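Local structure of sterol regulatory element-binding protein cleavage-activating protein (Schizosaccharomyces pombe, 4YHC) at residues Y201-G205 with P206-P210; S275-N279 with G280-V284. The protein escorts the transcription factor precursor Sre1 for processing when sterol or oxygen is low, and is represented here by its cytoplasmic WD40 domain. The protein carries 9 engineered substitutions. All coordinates share one frame; numbering follows the deposited sequence.

Contact 1 (Y201-G205 with P206-P210); sequences YSKKG and PVWSP
Four backbone hydrogen bonds tie Ser202 to Ser209 and Lys204 to Val207, each pair bonded in both directions, and make residues 201-210 a tight antiparallel hairpin. The bond from Ser202 N to Ser209 O is 2.9 Å long and almost straight (175°). A type II' turn from Lys204 to Val207 closes the loop, with Gly205 at positive phi and Pro206 following it. One water bridges Ser202 OG and Ser209 O, donating to the carbonyl.

CH-pi contacts dominate the face that carries Tyr201, Lys203, Trp208 and Pro210. Lys203 lays its aliphatic chain over the indole, CG standing 3.6 Å from the centroid of the five-membered ring of Trp208. Pro210 CB sits over one face of the Tyr201 phenol, 3.9 Å from its centroid. In Trp208, chi1 of -68° puts CG beside the backbone N, and chi2 of 85° turns the six-membered ring so that CZ3, at its edge, meets Tyr201 O 3.2 Å away. Replacing Trp208 by an alanine would remove the indole, and the Lys203 methylenes would probably lose the surface they lie on, as Tyr201 O would the ring edge it meets.

The hairpin is the outer pair of strands in the predicted fourth WD repeat, a four-stranded blade. Strand 187-193 adjoins strand 198-204 through backbone bonds of Tyr201 and Lys203 to Ile189 and Asn187, while the Tyr201 ring stacks on Phe169.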
loop_
_atom_site.group_PDB
_atom_site.type_symbol
_atom_site.label_atom_id
_atom_site.label_comp_id
_atom_site.label_asym_id
_atom_site.label_seq_id
_atom_site.Cartn_x
_atom_site.Cartn_y
_atom_site.Cartn_z
ATOM N N TYR A 201 11.778 13.972 -8.090
ATOM C CA TYR A 201 13.091 14.315 -7.473
ATOM C C TYR A 201 13.886 13.067 -7.101
ATOM O O TYR A 201 13.425 12.242 -6.291
ATOM C CB TYR A 201 12.904 15.115 -6.201
ATOM C CG TYR A 201 12.740 16.579 -6.440
ATOM C CD1 TYR A 201 13.851 17.410 -6.508
ATOM C CD2 TYR A 201 11.486 17.130 -6.564
ATOM C CE1 TYR A 201 13.708 18.737 -6.736
ATOM C CE2 TYR A 201 11.329 18.453 -6.800
ATOM C CZ TYR A 201 12.436 19.247 -6.885
ATOM O OH TYR A 201 12.265 20.561 -7.077
ATOM N N SER A 202 15.058 12.919 -7.694
ATOM C CA SER A 202 15.930 11.765 -7.448
ATOM C C SER A 202 17.272 12.151 -6.854
ATOM O O SER A 202 17.891 13.147 -7.263
ATOM C CB SER A 202 16.185 11.014 -8.712
ATOM O OG SER A 202 14.953 10.638 -9.267
ATOM N N LYS A 203 17.725 11.313 -5.927
ATOM C CA LYS A 203 18.950 11.526 -5.206
ATOM C C LYS A 203 20.079 10.761 -5.869
ATOM O O LYS A 203 20.064 9.529 -5.923
ATOM C CB LYS A 203 18.791 11.052 -3.764
ATOM C CG LYS A 203 19.590 11.864 -2.748
ATOM C CD LYS A 203 20.076 11.048 -1.577
ATOM C CE LYS A 203 20.277 11.908 -0.333
ATOM N NZ LYS A 203 20.896 13.245 -0.553
ATOM N N LYS A 204 21.068 11.481 -6.379
ATOM C CA LYS A 204 22.347 10.841 -6.731
ATOM C C LYS A 204 23.486 11.425 -5.900
ATOM O O LYS A 204 23.758 12.640 -5.938
ATOM C CB LYS A 204 22.647 10.903 -8.241
ATOM C CG LYS A 204 22.246 9.639 -9.015
ATOM C CD LYS A 204 23.036 8.406 -8.577
ATOM C CE LYS A 204 22.413 7.106 -9.056
ATOM N NZ LYS A 204 23.112 6.519 -10.233
ATOM N N GLY A 205 24.112 10.554 -5.110
ATOM C CA GLY A 205 25.112 10.976 -4.155
ATOM C C GLY A 205 24.490 11.977 -3.198
ATOM O O GLY A 205 23.452 11.716 -2.635
ATOM N N PRO A 206 25.117 13.145 -3.017
ATOM C CA PRO A 206 24.589 14.064 -2.015
ATOM C C PRO A 206 23.469 14.934 -2.539
ATOM O O PRO A 206 22.884 15.646 -1.748
ATOM C CB PRO A 206 25.801 14.954 -1.688
ATOM C CG PRO A 206 26.617 14.976 -2.942
ATOM C CD PRO A 206 26.273 13.725 -3.740
ATOM N N VAL A 207 23.189 14.872 -3.846
ATOM C CA VAL A 207 22.339 15.864 -4.540
ATOM C C VAL A 207 21.012 15.335 -5.127
ATOM O O VAL A 207 20.997 14.406 -5.957
ATOM C CB VAL A 207 23.120 16.473 -5.731
ATOM C CG1 VAL A 207 22.338 17.618 -6.380
ATOM C CG2 VAL A 207 24.515 16.908 -5.268
ATOM N N TRP A 208 19.921 15.978 -4.736
ATOM C CA TRP A 208 18.646 15.785 -5.381
ATOM C C TRP A 208 18.509 16.582 -6.695
ATOM O O TRP A 208 18.891 17.750 -6.722
ATOM C CB TRP A 208 17.559 16.213 -4.425
ATOM C CG TRP A 208 17.443 15.311 -3.241
ATOM C CD1 TRP A 208 18.160 15.378 -2.089
ATOM C CD2 TRP A 208 16.495 14.248 -3.062
ATOM N NE1 TRP A 208 17.732 14.418 -1.211
ATOM C CE2 TRP A 208 16.714 13.706 -1.785
ATOM C CE3 TRP A 208 15.491 13.697 -3.859
ATOM C CZ2 TRP A 208 15.977 12.634 -1.297
ATOM C CZ3 TRP A 208 14.756 12.646 -3.360
ATOM C CH2 TRP A 208 15.025 12.103 -2.112
ATOM N N SER A 209 17.990 15.958 -7.762
ATOM C CA SER A 209 17.608 16.667 -8.972
ATOM C C SER A 209 16.238 16.233 -9.505
ATOM O O SER A 209 15.847 15.031 -9.439
ATOM C CB SER A 209 18.624 16.496 -10.082
ATOM O OG SER A 209 18.880 15.149 -10.359
ATOM N N PRO A 210 15.514 17.208 -10.056
ATOM C CA PRO A 210 14.153 17.012 -10.544
ATOM C C PRO A 210 14.152 16.634 -11.996
ATOM O O PRO A 210 15.023 17.032 -12.748
ATOM C CB PRO A 210 13.498 18.394 -10.364
ATOM C CG PRO A 210 14.634 19.347 -10.452
ATOM C CD PRO A 210 15.878 18.641 -10.000
HETATM O O HOH W 1 14.502 12.495 -10.978
#

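Contact 2 (S275-N279 with G280-V284); sequences SRFVN and GQFRV
Arg276 and Arg283 exchange two backbone hydrogen bonds, Val278 and Gln281 two more, and together these satisfy the backbone N and O of those four residues. Arg283 N to Arg276 O is the shortest of the four at 2.7 Å, with the donor nearly along the C=O axis. At the type I' turn, Gln281 N reaches Val278 O from well above the carbonyl plane, with an N-H...O angle of 144°.

Among the side chains, Gln281 OE1 takes two N-H groups of Arg283 side-on, NE at 2.7 Å and NH2 at 3.0 Å. The amide oxygen lies in the guanidinium plane, and NE approaches in the carbonyl plane of Gln281. Val278 CB rests over the centre of one guanidinium face, 3.6 Å from Arg283 CZ. Arg283 NH1 pairs with Asp329 and Asp331; Arg276 NH2 also reaches Asp331, and its NH1 binds Asn274 O and Ser285 OG.

Across the sheet, Phe277 and Phe282 share the other face. Chi1 of -176° swings the Phe277 ring forward to the turn, CZ lying 3.6 Å from Gly280 CA. Ser275 OG approaches Phe282 CZ at 3.4 Å.

The two guanidinium planes stand 78° apart. Both groups share Asp331, and Asp329 is a second partner of Arg283, so the carboxylates probably balance the two positive charges, while the amide oxygen of Gln281 fixes the rotation of Arg283.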
loop_
_atom_site.group_PDB
_atom_site.type_symbol
_atom_site.label_atom_id
_atom_site.label_comp_id
_atom_site.label_asym_id
_atom_site.label_seq_id
_atom_site.Cartn_x
_atom_site.Cartn_y
_atom_site.Cartn_z
ATOM N N SER A 275 7.919 -11.779 -7.881
ATOM C CA SER A 275 8.928 -10.875 -8.372
ATOM C C SER A 275 10.316 -11.637 -8.241
ATOM O O SER A 275 10.550 -12.316 -7.252
ATOM C CB SER A 275 8.928 -9.636 -7.521
ATOM O OG SER A 275 7.839 -8.837 -7.934
ATOM N N ARG A 276 11.124 -11.662 -9.281
ATOM C CA ARG A 276 12.514 -12.161 -9.139
ATOM C C ARG A 276 13.353 -11.390 -10.138
ATOM O O ARG A 276 12.807 -10.799 -11.116
ATOM C CB ARG A 276 12.602 -13.681 -9.311
ATOM C CG ARG A 276 12.270 -14.211 -10.712
ATOM C CD ARG A 276 10.795 -14.367 -10.945
ATOM N NE ARG A 276 10.478 -15.302 -12.022
ATOM C CZ ARG A 276 9.248 -15.570 -12.417
ATOM N NH1 ARG A 276 8.214 -14.955 -11.822
ATOM N NH2 ARG A 276 9.039 -16.457 -13.392
ATOM N N PHE A 277 14.664 -11.309 -9.882
ATOM C CA PHE A 277 15.527 -10.519 -10.718
ATOM C C PHE A 277 16.575 -11.487 -11.237
ATOM O O PHE A 277 17.243 -12.184 -10.418
ATOM C CB PHE A 277 16.089 -9.426 -9.907
ATOM C CG PHE A 277 16.927 -8.470 -10.660
ATOM C CD1 PHE A 277 18.296 -8.660 -10.788
ATOM C CD2 PHE A 277 16.391 -7.333 -11.177
ATOM C CE1 PHE A 277 19.068 -7.763 -11.484
ATOM C CE2 PHE A 277 17.143 -6.454 -11.890
ATOM C CZ PHE A 277 18.515 -6.654 -11.998
ATOM N N VAL A 278 16.629 -11.635 -12.559
ATOM C CA VAL A 278 17.460 -12.661 -13.174
ATOM C C VAL A 278 18.132 -12.023 -14.401
ATOM O O VAL A 278 17.462 -11.435 -15.325
ATOM C CB VAL A 278 16.701 -13.897 -13.643
ATOM C CG1 VAL A 278 17.706 -14.879 -14.290
ATOM C CG2 VAL A 278 15.945 -14.635 -12.538
ATOM N N ASN A 279 19.463 -12.060 -14.357
ATOM C CA ASN A 279 20.288 -11.483 -15.414
ATOM C C ASN A 279 19.822 -10.146 -15.868
ATOM O O ASN A 279 19.602 -9.929 -17.082
ATOM C CB ASN A 279 20.291 -12.447 -16.612
ATOM C CG ASN A 279 21.257 -12.037 -17.713
ATOM O OD1 ASN A 279 22.171 -11.214 -17.521
ATOM N ND2 ASN A 279 21.045 -12.610 -18.908
ATOM N N GLY A 280 19.683 -9.219 -14.932
ATOM C CA GLY A 280 19.363 -7.835 -15.290
ATOM C C GLY A 280 17.889 -7.569 -15.570
ATOM O O GLY A 280 17.504 -6.454 -15.780
ATOM N N GLN A 281 17.073 -8.583 -15.410
ATOM C CA GLN A 281 15.626 -8.533 -15.710
ATOM C C GLN A 281 14.780 -8.627 -14.462
ATOM O O GLN A 281 14.866 -9.624 -13.722
ATOM C CB GLN A 281 15.212 -9.754 -16.550
ATOM C CG GLN A 281 15.884 -9.789 -17.899
ATOM C CD GLN A 281 15.500 -10.959 -18.734
ATOM O OE1 GLN A 281 14.861 -11.921 -18.290
ATOM N NE2 GLN A 281 15.939 -10.911 -19.959
ATOM N N PHE A 282 13.923 -7.639 -14.250
ATOM C CA PHE A 282 12.913 -7.748 -13.220
ATOM C C PHE A 282 11.740 -8.531 -13.773
ATOM O O PHE A 282 10.983 -8.061 -14.679
ATOM C CB PHE A 282 12.551 -6.396 -12.688
ATOM C CG PHE A 282 11.724 -6.454 -11.427
ATOM C CD1 PHE A 282 10.402 -6.737 -11.480
ATOM C CD2 PHE A 282 12.305 -6.183 -10.203
ATOM C CE1 PHE A 282 9.647 -6.848 -10.319
ATOM C CE2 PHE A 282 11.572 -6.287 -9.015
ATOM C CZ PHE A 282 10.244 -6.651 -9.091
ATOM N N ARG A 283 11.556 -9.731 -13.268
ATOM C CA ARG A 283 10.531 -10.627 -13.804
ATOM C C ARG A 283 9.400 -10.828 -12.813
ATOM O O ARG A 283 9.647 -10.823 -11.605
ATOM C CB ARG A 283 11.082 -11.972 -14.184
ATOM C CG ARG A 283 12.236 -11.971 -15.190
ATOM C CD ARG A 283 12.727 -13.406 -15.330
ATOM N NE ARG A 283 13.827 -13.513 -16.305
ATOM C CZ ARG A 283 14.592 -14.621 -16.446
ATOM N NH1 ARG A 283 14.326 -15.730 -15.767
ATOM N NH2 ARG A 283 15.543 -14.644 -17.359
ATOM N N VAL A 284 8.170 -10.895 -13.337
ATOM C CA VAL A 284 6.964 -11.203 -12.574
ATOM C C VAL A 284 6.115 -12.207 -13.278
ATOM O O VAL A 284 6.187 -12.345 -14.510
ATOM C CB VAL A 284 6.117 -9.905 -12.293
ATOM C CG1 VAL A 284 6.987 -8.887 -11.611
ATOM C CG2 VAL A 284 5.498 -9.343 -13.586
#

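How the contacts relate
Contact 1 precedes contact 2 along the chain, and each is a beta hairpin closed by a two-residue turn. Their centres lie 26 Å apart and their nearest atoms about 14 Å, so they do not touch. They belong to different sheets: 201-210 joins the last two strands of the four-stranded sheet 175-212, whereas 275-284 joins strands 269-278 and 281-292 of a branched mixed sheet. Between them in sequence comes another four-stranded sheet, 226-259. Both hairpins lie away from the centre of the chain, contact 1 largely at the surface and contact 2 partly buried, and each joins neighbouring strands within its own sheet of this WD40 domain. Both fall within the region that, by similarity, interacts with Sre1.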